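Local coordinates for protein GCN5-related N-acetyltransferase (Ralstonia eutropha JMP134, PDB 2Q0Y) that probably transfers acyl groups from an acyl-coenzyme A donor to an unidentified acceptor, and binds zinc and magnesium ions, at residues F123-H127 / W141-E146; G105-N110 / L135-W141; G69-W75 / D85-L91. All coordinates share one frame. Residue numbers count along the deposited sequence, not the author numbering.

All three contacts belong to the GNAT fold and reach the second subunit. Contact 3 is the backbone-bonded hairpin of strands 63-74 and 86-95 within the sheet; strand 123-127 of contact 1 lies beside it, running parallel to 86-95, and Tyr89 OH meets His127 ND1 at 2.7 Å. Contact 2 packs helix 104-118 against the end of helix 133-138 and the turn after it, without a hydrogen bond between them. It shares Trp141 with contact 1, and Met109 CE touches Leu126 CD2 at 3.7 Å, so the apolar parts of the two merge. Contact 1 is the most uniformly buried, although it ends in metal ligands at the dimer interface; contacts 2 and 3 run from buried apolar residues to exposed polar ones.

Contact 1: residues F123-H127 / W141-E146; sequences FAVLH and WSPTTE. With MG (magnesium ion), chain C; MG (magnesium ion), chain B.
Residues 123-127 form an extended strand; the direction from CA of Ala124 to His127 and that from Trp141 to Glu146 differ by 67°. No hydrogen bond crosses, and CA atoms stay well apart, 8.5 Å from Val125 to Trp141 and 9.4 Å from His127 to Pro143. Trp141 (chi1 m, chi2 76°) lays its indole against the strand. Leu126, in the p,p rotamer, puts CD2 3.5 Å from the centroid of the six-membered ring in a CH-pi contact, and Ala124 CB is 3.9 Å from Trp141 CH2; the small alanine leaves room for the broad ring. Ser142 and Pro143 are extended and out of reach of the strand, pairing instead with the second subunit, whose antiparallel strand continues the sheet from 123-127. Thr144 (chi1 p) makes an ST turn, its OG1 accepting from Glu146 N at 3.2 Å. Thr145 (phi/psi -95/18) turns the chain back, and Glu146 (t,t, chi3 69°) reaches inward. Glu146 OE2 binds one magnesium at 2.1 Å, which His127 NE2 (chi1 m) binds at 2.4 Å and a water at 2.1 Å; the same OE2 bridges to a second magnesium at 2.0 Å, which carries a water at 2.1 Å. Tyr89 bonds to His127 ND1, Thr144 of the second subunit to Glu146 OE1. With His127 and Glu146 of the second subunit also binding metal, the chemistry is consistent with a magnesium site completed on dimerisation.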
loop_
_atom_site.group_PDB
_atom_site.type_symbol
_atom_site.label_atom_id
_atom_site.label_comp_id
_atom_site.label_asym_id
_atom_site.label_seq_id
_atom_site.Cartn_x
_atom_site.Cartn_y
_atom_site.Cartn_z
ATOM N N PHE A 123 -0.964 0.207 12.914
ATOM C CA PHE A 123 0.144 -0.117 12.001
ATOM C C PHE A 123 0.210 0.937 10.915
ATOM O O PHE A 123 -0.832 1.407 10.451
ATOM C CB PHE A 123 -0.139 -1.502 11.404
ATOM C CG PHE A 123 0.979 -2.095 10.594
ATOM C CD1 PHE A 123 2.128 -2.573 11.205
ATOM C CD2 PHE A 123 0.851 -2.229 9.218
ATOM C CE1 PHE A 123 3.133 -3.160 10.446
ATOM C CE2 PHE A 123 1.861 -2.831 8.471
ATOM C CZ PHE A 123 2.987 -3.287 9.097
ATOM N N ALA A 124 1.422 1.290 10.500
ATOM C CA ALA A 124 1.616 2.280 9.446
ATOM C C ALA A 124 2.693 1.847 8.468
ATOM O O ALA A 124 3.586 1.033 8.808
ATOM C CB ALA A 124 1.988 3.613 10.064
ATOM N N VAL A 125 2.611 2.406 7.265
ATOM C CA VAL A 125 3.572 2.135 6.201
ATOM C C VAL A 125 3.960 3.439 5.517
ATOM O O VAL A 125 3.297 4.458 5.676
ATOM C CB VAL A 125 3.039 1.124 5.146
ATOM C CG1 VAL A 125 2.769 -0.255 5.775
ATOM C CG2 VAL A 125 1.800 1.644 4.470
ATOM N N LEU A 126 5.076 3.398 4.797
ATOM C CA LEU A 126 5.563 4.524 3.996
ATOM C C LEU A 126 6.375 3.935 2.857
ATOM O O LEU A 126 6.767 2.775 2.932
ATOM C CB LEU A 126 6.415 5.484 4.855
ATOM C CG LEU A 126 7.682 4.992 5.566
ATOM C CD1 LEU A 126 8.892 4.843 4.634
ATOM C CD2 LEU A 126 8.024 5.936 6.710
ATOM N N HIS A 127 6.618 4.711 1.805
ATOM C CA HIS A 127 7.551 4.300 0.759
ATOM C C HIS A 127 8.754 5.214 0.820
ATOM O O HIS A 127 8.634 6.433 0.635
ATOM C CB HIS A 127 6.886 4.339 -0.603
ATOM C CG HIS A 127 5.827 3.299 -0.773
ATOM N ND1 HIS A 127 4.495 3.557 -0.555
ATOM C CD2 HIS A 127 5.903 2.000 -1.145
ATOM C CE1 HIS A 127 3.791 2.463 -0.788
ATOM N NE2 HIS A 127 4.625 1.499 -1.132
ATOM N N TRP A 141 11.487 1.655 11.816
ATOM C CA TRP A 141 10.789 1.213 10.616
ATOM C C TRP A 141 11.547 0.028 9.996
ATOM O O TRP A 141 12.787 -0.034 10.048
ATOM C CB TRP A 141 10.626 2.349 9.605
ATOM C CG TRP A 141 9.717 3.437 10.105
ATOM C CD1 TRP A 141 10.014 4.398 11.021
ATOM C CD2 TRP A 141 8.363 3.658 9.711
ATOM N NE1 TRP A 141 8.918 5.203 11.232
ATOM C CE2 TRP A 141 7.882 4.750 10.457
ATOM C CE3 TRP A 141 7.486 3.003 8.821
ATOM C CZ2 TRP A 141 6.576 5.231 10.315
ATOM C CZ3 TRP A 141 6.207 3.474 8.690
ATOM C CH2 TRP A 141 5.756 4.576 9.431
ATOM N N SER A 142 10.784 -0.925 9.464
ATOM C CA SER A 142 11.349 -2.124 8.839
ATOM C C SER A 142 10.907 -2.239 7.389
ATOM O O SER A 142 9.762 -1.953 7.074
ATOM C CB SER A 142 10.885 -3.393 9.553
ATOM O OG SER A 142 11.253 -3.392 10.915
ATOM N N PRO A 143 11.788 -2.734 6.521
ATOM C CA PRO A 143 11.392 -3.064 5.158
ATOM C C PRO A 143 10.285 -4.096 5.145
ATOM O O PRO A 143 10.291 -5.010 5.986
ATOM C CB PRO A 143 12.666 -3.674 4.559
ATOM C CG PRO A 143 13.742 -3.178 5.367
ATOM C CD PRO A 143 13.200 -3.050 6.754
ATOM N N THR A 144 9.348 -3.948 4.206
ATOM C CA THR A 144 8.276 -4.908 4.017
ATOM C C THR A 144 8.580 -5.813 2.825
ATOM O O THR A 144 9.603 -5.680 2.169
ATOM C CB THR A 144 6.903 -4.260 3.813
ATOM O OG1 THR A 144 6.771 -3.766 2.467
ATOM C CG2 THR A 144 6.665 -3.141 4.822
ATOM N N THR A 145 7.667 -6.735 2.567
ATOM C CA THR A 145 7.786 -7.666 1.453
ATOM C C THR A 145 7.037 -7.196 0.198
ATOM O O THR A 145 6.824 -7.994 -0.724
ATOM C CB THR A 145 7.238 -9.057 1.837
ATOM O OG1 THR A 145 5.850 -8.949 2.179
ATOM C CG2 THR A 145 8.000 -9.640 2.995
ATOM N N GLU A 146 6.715 -5.908 0.125
ATOM C CA GLU A 146 6.019 -5.389 -1.040
ATOM C C GLU A 146 6.862 -5.502 -2.298
ATOM O O GLU A 146 8.077 -5.268 -2.288
ATOM C CB GLU A 146 5.598 -3.939 -0.813
ATOM C CG GLU A 146 4.671 -3.428 -1.894
ATOM C CD GLU A 146 4.286 -1.995 -1.701
ATOM O OE1 GLU A 146 5.136 -1.103 -1.838
ATOM O OE2 GLU A 146 3.113 -1.769 -1.400
HETATM MG MG MG C . 2.959 0.047 -0.257
HETATM MG MG MG B . 2.205 -1.946 0.415
HETATM O O HOH W 1 0.842 0.240 -0.106
HETATM O O HOH W 2 0.479 -0.726 0.146
#

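Contact 2: residues G105-N110 / L135-W141; sequences GQALMN and LYARMGW. With EDO (1,2-ethanediol), chain F.
This is side-chain packing between helix 104-118 and the end of helix 133-138, on one side of the GNAT sheet. The second helix closes in a Schellman motif: Trp141 N bonds to Tyr136 O and Gly140 N to Ala137 O, both 3.0 Å, with Gly140 as C-prime at phi 90°, where a CB would jam against the preceding carbonyl. The turn carries Trp141 back toward the first helix. No hydrogen bond crosses; the nearest CA atoms are Gln106 and Leu135, 7.3 Å apart. Leu135 (t,p) sets CD1 3.8 Å from Gln106 CB. Met109 and Met139, both modelled as selenomethionine, suit the irregular gap because their chains are long and flexible. Met139 (m,t,p) brings CE to 3.6 Å from Met109 CB and 3.2 Å from Asn110 OD1. Gly105 ends an Arg-x-x-Gly-x-Gly sequence, which in GNAT relatives binds the coenzyme A pyrophosphate and may do so here. Separately, Gly105 N donates to O1 of an ethanediol, probably from the crystallisation liquor, at 2.6 Å. Innermost is Met109 (m,m,m), its SE 4.9 Å from the Tyr136 ring centroid in an oblique Met-aromatic contact, and its CE 3.9 Å from Tyr136 CD1 and 3.5 Å from Trp141 CE2.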
loop_
_atom_site.group_PDB
_atom_site.type_symbol
_atom_site.label_atom_id
_atom_site.label_comp_id
_atom_site.label_asym_id
_atom_site.label_seq_id
_atom_site.Cartn_x
_atom_site.Cartn_y
_atom_site.Cartn_z
ATOM N N GLY A 105 13.317 16.445 9.819
ATOM C CA GLY A 105 12.679 15.256 9.294
ATOM C C GLY A 105 12.234 14.315 10.409
ATOM O O GLY A 105 11.121 13.801 10.400
ATOM N N GLN A 106 13.103 14.097 11.376
ATOM C CA GLN A 106 12.747 13.254 12.523
ATOM C C GLN A 106 11.611 13.865 13.344
ATOM O O GLN A 106 10.698 13.159 13.780
ATOM C CB GLN A 106 13.974 12.993 13.378
ATOM C CG GLN A 106 13.669 12.143 14.600
ATOM C CD GLN A 106 14.903 11.598 15.280
ATOM O OE1 GLN A 106 16.024 12.004 14.981
ATOM N NE2 GLN A 106 14.699 10.665 16.206
ATOM N N ALA A 107 11.633 15.186 13.511
ATOM C CA ALA A 107 10.566 15.895 14.229
ATOM C C ALA A 107 9.206 15.743 13.542
ATOM O O ALA A 107 8.197 15.464 14.197
ATOM C CB ALA A 107 10.913 17.341 14.380
ATOM N N LEU A 108 9.176 15.906 12.226
ATOM C CA LEU A 108 7.948 15.703 11.460
ATOM C C LEU A 108 7.491 14.248 11.498
ATOM O O LEU A 108 6.299 13.976 11.636
ATOM C CB LEU A 108 8.119 16.170 10.013
ATOM C CG LEU A 108 8.196 17.690 9.830
ATOM C CD1 LEU A 108 8.525 18.065 8.398
ATOM C CD2 LEU A 108 6.904 18.351 10.251
HETATM N N MSE A 109 8.428 13.310 11.393
HETATM C CA MSE A 109 8.056 11.907 11.540
HETATM C C MSE A 109 7.454 11.639 12.916
HETATM O O MSE A 109 6.474 10.907 13.034
HETATM C CB MSE A 109 9.247 10.997 11.307
HETATM C CG MSE A 109 9.675 10.867 9.854
HETATM SE SE MSE A 109 8.446 9.841 8.784
HETATM C CE MSE A 109 8.626 8.091 9.649
ATOM N N ASN A 110 8.037 12.221 13.954
ATOM C CA ASN A 110 7.505 12.053 15.302
ATOM C C ASN A 110 6.089 12.584 15.407
ATOM O O ASN A 110 5.229 11.942 16.037
ATOM C CB ASN A 110 8.389 12.764 16.337
ATOM C CG ASN A 110 9.648 11.995 16.669
ATOM O OD1 ASN A 110 9.709 10.784 16.540
ATOM N ND2 ASN A 110 10.658 12.713 17.147
ATOM N N LEU A 135 17.229 7.179 8.435
ATOM C CA LEU A 135 16.442 7.786 9.503
ATOM C C LEU A 135 15.280 6.880 9.889
ATOM O O LEU A 135 15.033 6.644 11.064
ATOM C CB LEU A 135 15.912 9.167 9.077
ATOM C CG LEU A 135 14.882 9.816 10.013
ATOM C CD1 LEU A 135 15.499 10.076 11.395
ATOM C CD2 LEU A 135 14.315 11.084 9.399
ATOM N N TYR A 136 14.565 6.358 8.894
ATOM C CA TYR A 136 13.397 5.543 9.207
ATOM C C TYR A 136 13.838 4.296 9.963
ATOM O O TYR A 136 13.223 3.917 10.961
ATOM C CB TYR A 136 12.576 5.203 7.950
ATOM C CG TYR A 136 12.253 6.406 7.081
ATOM C CD1 TYR A 136 11.966 7.661 7.646
ATOM C CD2 TYR A 136 12.266 6.304 5.692
ATOM C CE1 TYR A 136 11.691 8.759 6.844
ATOM C CE2 TYR A 136 11.994 7.395 4.887
ATOM C CZ TYR A 136 11.700 8.620 5.461
ATOM O OH TYR A 136 11.448 9.707 4.649
ATOM N N ALA A 137 14.916 3.674 9.507
ATOM C CA ALA A 137 15.427 2.492 10.175
ATOM C C ALA A 137 15.804 2.820 11.613
ATOM O O ALA A 137 15.484 2.049 12.517
ATOM C CB ALA A 137 16.597 1.938 9.437
ATOM N N ARG A 138 16.475 3.950 11.822
ATOM C CA ARG A 138 16.825 4.413 13.173
ATOM C C ARG A 138 15.584 4.580 14.038
ATOM O O ARG A 138 15.622 4.347 15.251
ATOM C CB ARG A 138 17.560 5.762 13.131
ATOM C CG ARG A 138 19.012 5.692 12.716
ATOM C CD ARG A 138 19.751 7.016 12.979
ATOM N NE ARG A 138 19.519 8.025 11.939
ATOM C CZ ARG A 138 18.899 9.198 12.109
ATOM N NH1 ARG A 138 18.414 9.569 13.298
ATOM N NH2 ARG A 138 18.771 10.019 11.067
HETATM N N MSE A 139 14.493 5.008 13.411
HETATM C CA MSE A 139 13.244 5.256 14.110
HETATM C C MSE A 139 12.344 4.014 14.214
HETATM O O MSE A 139 11.183 4.132 14.603
HETATM C CB MSE A 139 12.496 6.387 13.424
HETATM C CG MSE A 139 13.204 7.746 13.465
HETATM SE SE MSE A 139 12.040 9.093 12.659
HETATM C CE MSE A 139 10.627 9.044 14.019
ATOM N N GLY A 140 12.877 2.839 13.876
ATOM C CA GLY A 140 12.183 1.575 14.127
ATOM C C GLY A 140 11.287 1.092 13.009
ATOM O O GLY A 140 10.424 0.221 13.217
ATOM N N TRP A 141 11.487 1.655 11.816
ATOM C CA TRP A 141 10.789 1.213 10.616
ATOM C C TRP A 141 11.547 0.028 9.996
ATOM O O TRP A 141 12.787 -0.034 10.048
ATOM C CB TRP A 141 10.626 2.349 9.605
ATOM C CG TRP A 141 9.717 3.437 10.105
ATOM C CD1 TRP A 141 10.014 4.398 11.021
ATOM C CD2 TRP A 141 8.363 3.658 9.711
ATOM N NE1 TRP A 141 8.918 5.203 11.232
ATOM C CE2 TRP A 141 7.882 4.750 10.457
ATOM C CE3 TRP A 141 7.486 3.003 8.821
ATOM C CZ2 TRP A 141 6.576 5.231 10.315
ATOM C CZ3 TRP A 141 6.207 3.474 8.690
ATOM C CH2 TRP A 141 5.756 4.576 9.431
HETATM C C1 EDO F . 16.093 16.766 8.378
HETATM O O1 EDO F . 15.911 16.492 9.751
HETATM C C2 EDO F . 16.081 15.485 7.585
HETATM O O2 EDO F . 16.223 15.811 6.203
#

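Contact 3: residues G69-W75 / D85-L91; sequences GLMVIEW and DKRGYIL. With FMT (formic acid), chain I; FMT (formic acid), chain G.
Met71, Ile73, Tyr89 and Leu91 cluster on one face of the sheet. Met71, modelled as selenomethionine (m,t,p), lays CG 4.0 Å from Leu91 CD2 and SE 4.4 Å from Tyr89 CD2, at the ring edge, while Ile73 CG2 meets Tyr89 CB at 4.2 Å. Gly69 faces the same way; a CB there would lie only 3.0 Å from Leu91 O. On the other face, Leu70 and Ile90 present apolar chains to helix 104-118. Both backbones are extended, crossing at 155° with axes 4.6 Å apart. Hydrogen-bonded pairs are Gly69-Leu91 (N to O 2.8 and O to N 3.0 Å), Met71-Tyr89 (2.9 and 2.8 Å) and Ile73-Arg87 (2.9 and 3.0 Å); Leu70-Ile90, Val72-Gly88 and Glu74-Lys86 alternate as non-hydrogen-bonded pairs. Trp75 N adds a bond to Asp85 O at 3.1 Å. At this polar end Arg87 (p,t,p) folds its guanidinium flat on the Trp75 indole (chi1 t), CZ 3.6 Å from the five-membered ring centroid and planes at 19°: a cation-pi stack that leaves NE to bond with His81. Beyond, Trp75 meets Tyr89 of the second subunit, and Lys86 NZ reaches a formic acid O2 at 2.6 Å. The arrangement is an antiparallel beta hairpin with a long connecting loop, its two strands being neighbours in the mixed sheet of the GNAT fold.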
loop_
_atom_site.group_PDB
_atom_site.type_symbol
_atom_site.label_atom_id
_atom_site.label_comp_id
_atom_site.label_asym_id
_atom_site.label_seq_id
_atom_site.Cartn_x
_atom_site.Cartn_y
_atom_site.Cartn_z
ATOM N N GLY A 69 3.037 14.502 4.979
ATOM C CA GLY A 69 1.644 14.140 4.736
ATOM C C GLY A 69 1.301 12.837 5.431
ATOM O O GLY A 69 2.161 11.960 5.576
ATOM N N LEU A 70 0.039 12.690 5.824
ATOM C CA LEU A 70 -0.440 11.451 6.417
ATOM C C LEU A 70 -1.888 11.166 6.038
ATOM O O LEU A 70 -2.694 12.071 5.862
ATOM C CB LEU A 70 -0.260 11.454 7.943
ATOM C CG LEU A 70 -1.057 12.383 8.841
ATOM C CD1 LEU A 70 -2.398 11.766 9.326
ATOM C CD2 LEU A 70 -0.194 12.777 10.067
HETATM N N MSE A 71 -2.170 9.882 5.891
HETATM C CA MSE A 71 -3.485 9.381 5.558
HETATM C C MSE A 71 -3.737 8.146 6.391
HETATM O O MSE A 71 -2.807 7.526 6.894
HETATM C CB MSE A 71 -3.545 9.017 4.079
HETATM C CG MSE A 71 -3.133 10.142 3.145
HETATM SE SE MSE A 71 -3.072 9.498 1.325
HETATM C CE MSE A 71 -4.802 9.519 1.139
ATOM N N VAL A 72 -5.008 7.823 6.562
ATOM C CA VAL A 72 -5.407 6.543 7.139
ATOM C C VAL A 72 -6.167 5.870 6.008
ATOM O O VAL A 72 -7.241 6.329 5.613
ATOM C CB VAL A 72 -6.268 6.723 8.388
ATOM C CG1 VAL A 72 -6.726 5.375 8.938
ATOM C CG2 VAL A 72 -5.491 7.483 9.448
ATOM N N ILE A 73 -5.581 4.823 5.444
ATOM C CA ILE A 73 -6.150 4.179 4.273
ATOM C C ILE A 73 -6.914 2.927 4.643
ATOM O O ILE A 73 -6.567 2.232 5.604
ATOM C CB ILE A 73 -5.089 3.889 3.218
ATOM C CG1 ILE A 73 -4.053 2.896 3.716
ATOM C CG2 ILE A 73 -4.382 5.205 2.837
ATOM C CD1 ILE A 73 -3.026 2.503 2.656
ATOM N N GLU A 74 -7.962 2.642 3.876
ATOM C CA GLU A 74 -8.701 1.399 4.040
ATOM C C GLU A 74 -7.797 0.220 3.691
ATOM O O GLU A 74 -7.046 0.283 2.733
ATOM C CB GLU A 74 -9.939 1.398 3.145
ATOM C CG GLU A 74 -10.997 2.369 3.591
ATOM C CD GLU A 74 -12.315 2.188 2.837
ATOM O OE1 GLU A 74 -12.332 1.456 1.813
ATOM O OE2 GLU A 74 -13.331 2.777 3.283
ATOM N N TRP A 75 -7.859 -0.842 4.492
ATOM C CA TRP A 75 -7.044 -2.015 4.298
ATOM C C TRP A 75 -7.720 -3.230 4.934
ATOM O O TRP A 75 -8.325 -3.100 5.984
ATOM C CB TRP A 75 -5.654 -1.817 4.906
ATOM C CG TRP A 75 -4.656 -2.660 4.256
ATOM C CD1 TRP A 75 -4.229 -3.887 4.648
ATOM C CD2 TRP A 75 -3.991 -2.375 3.025
ATOM N NE1 TRP A 75 -3.322 -4.388 3.737
ATOM C CE2 TRP A 75 -3.162 -3.477 2.730
ATOM C CE3 TRP A 75 -4.022 -1.296 2.141
ATOM C CZ2 TRP A 75 -2.361 -3.527 1.592
ATOM C CZ3 TRP A 75 -3.237 -1.354 0.995
ATOM C CH2 TRP A 75 -2.408 -2.447 0.746
ATOM N N ASP A 85 -9.415 -2.479 10.053
ATOM C CA ASP A 85 -9.532 -2.483 8.599
ATOM C C ASP A 85 -8.940 -1.191 8.005
ATOM O O ASP A 85 -9.515 -0.556 7.102
ATOM C CB ASP A 85 -10.994 -2.662 8.171
ATOM C CG ASP A 85 -11.906 -1.560 8.687
ATOM O OD1 ASP A 85 -11.477 -0.726 9.527
ATOM O OD2 ASP A 85 -13.070 -1.546 8.260
ATOM N N LYS A 86 -7.779 -0.815 8.522
ATOM C CA LYS A 86 -7.103 0.411 8.115
ATOM C C LYS A 86 -5.616 0.308 8.449
ATOM O O LYS A 86 -5.205 -0.520 9.282
ATOM C CB LYS A 86 -7.723 1.631 8.799
ATOM C CG LYS A 86 -7.639 1.611 10.311
ATOM C CD LYS A 86 -8.583 2.632 10.965
ATOM C CE LYS A 86 -8.625 2.478 12.500
ATOM N NZ LYS A 86 -9.502 3.522 13.150
ATOM N N ARG A 87 -4.819 1.142 7.787
ATOM C CA ARG A 87 -3.454 1.376 8.207
ATOM C C ARG A 87 -3.061 2.834 7.947
ATOM O O ARG A 87 -3.668 3.519 7.118
ATOM C CB ARG A 87 -2.479 0.359 7.587
ATOM C CG ARG A 87 -2.571 0.167 6.138
ATOM C CD ARG A 87 -1.466 -0.793 5.623
ATOM N NE ARG A 87 -1.590 -2.182 6.074
ATOM C CZ ARG A 87 -0.812 -3.181 5.650
ATOM N NH1 ARG A 87 0.125 -2.965 4.734
ATOM N NH2 ARG A 87 -0.968 -4.409 6.112
ATOM N N GLY A 88 -2.094 3.312 8.715
ATOM C CA GLY A 88 -1.547 4.642 8.518
ATOM C C GLY A 88 -0.632 4.657 7.313
ATOM O O GLY A 88 0.007 3.648 6.984
ATOM N N TYR A 89 -0.579 5.801 6.636
ATOM C CA TYR A 89 0.301 5.984 5.490
ATOM C C TYR A 89 0.960 7.364 5.585
ATOM O O TYR A 89 0.273 8.368 5.773
ATOM C CB TYR A 89 -0.457 5.818 4.155
ATOM C CG TYR A 89 0.489 5.883 2.974
ATOM C CD1 TYR A 89 1.540 4.971 2.869
ATOM C CD2 TYR A 89 0.354 6.835 1.978
ATOM C CE1 TYR A 89 2.437 5.020 1.831
ATOM C CE2 TYR A 89 1.264 6.887 0.915
ATOM C CZ TYR A 89 2.310 5.979 0.855
ATOM O OH TYR A 89 3.252 5.981 -0.193
ATOM N N ILE A 90 2.278 7.387 5.489
ATOM C CA ILE A 90 3.058 8.617 5.515
ATOM C C ILE A 90 3.615 8.851 4.120
ATOM O O ILE A 90 4.112 7.928 3.478
ATOM C CB ILE A 90 4.205 8.544 6.565
ATOM C CG1 ILE A 90 3.607 8.368 7.962
ATOM C CG2 ILE A 90 5.108 9.785 6.488
ATOM C CD1 ILE A 90 4.610 8.197 9.056
ATOM N N LEU A 91 3.521 10.090 3.657
ATOM C CA LEU A 91 3.999 10.458 2.337
ATOM C C LEU A 91 4.422 11.922 2.268
ATOM O O LEU A 91 4.081 12.735 3.144
ATOM C CB LEU A 91 2.945 10.163 1.253
ATOM C CG LEU A 91 1.681 11.014 1.194
ATOM C CD1 LEU A 91 0.945 10.823 -0.124
ATOM C CD2 LEU A 91 0.745 10.770 2.376
HETATM C C FMT I . -9.097 2.972 16.887
HETATM O O1 FMT I . -8.472 2.095 17.496
HETATM O O2 FMT I . -8.962 3.141 15.667
HETATM C C FMT G . -3.389 -8.463 2.333
HETATM O O1 FMT G . -3.468 -7.550 3.107
HETATM O O2 FMT G . -2.677 -9.404 2.579
#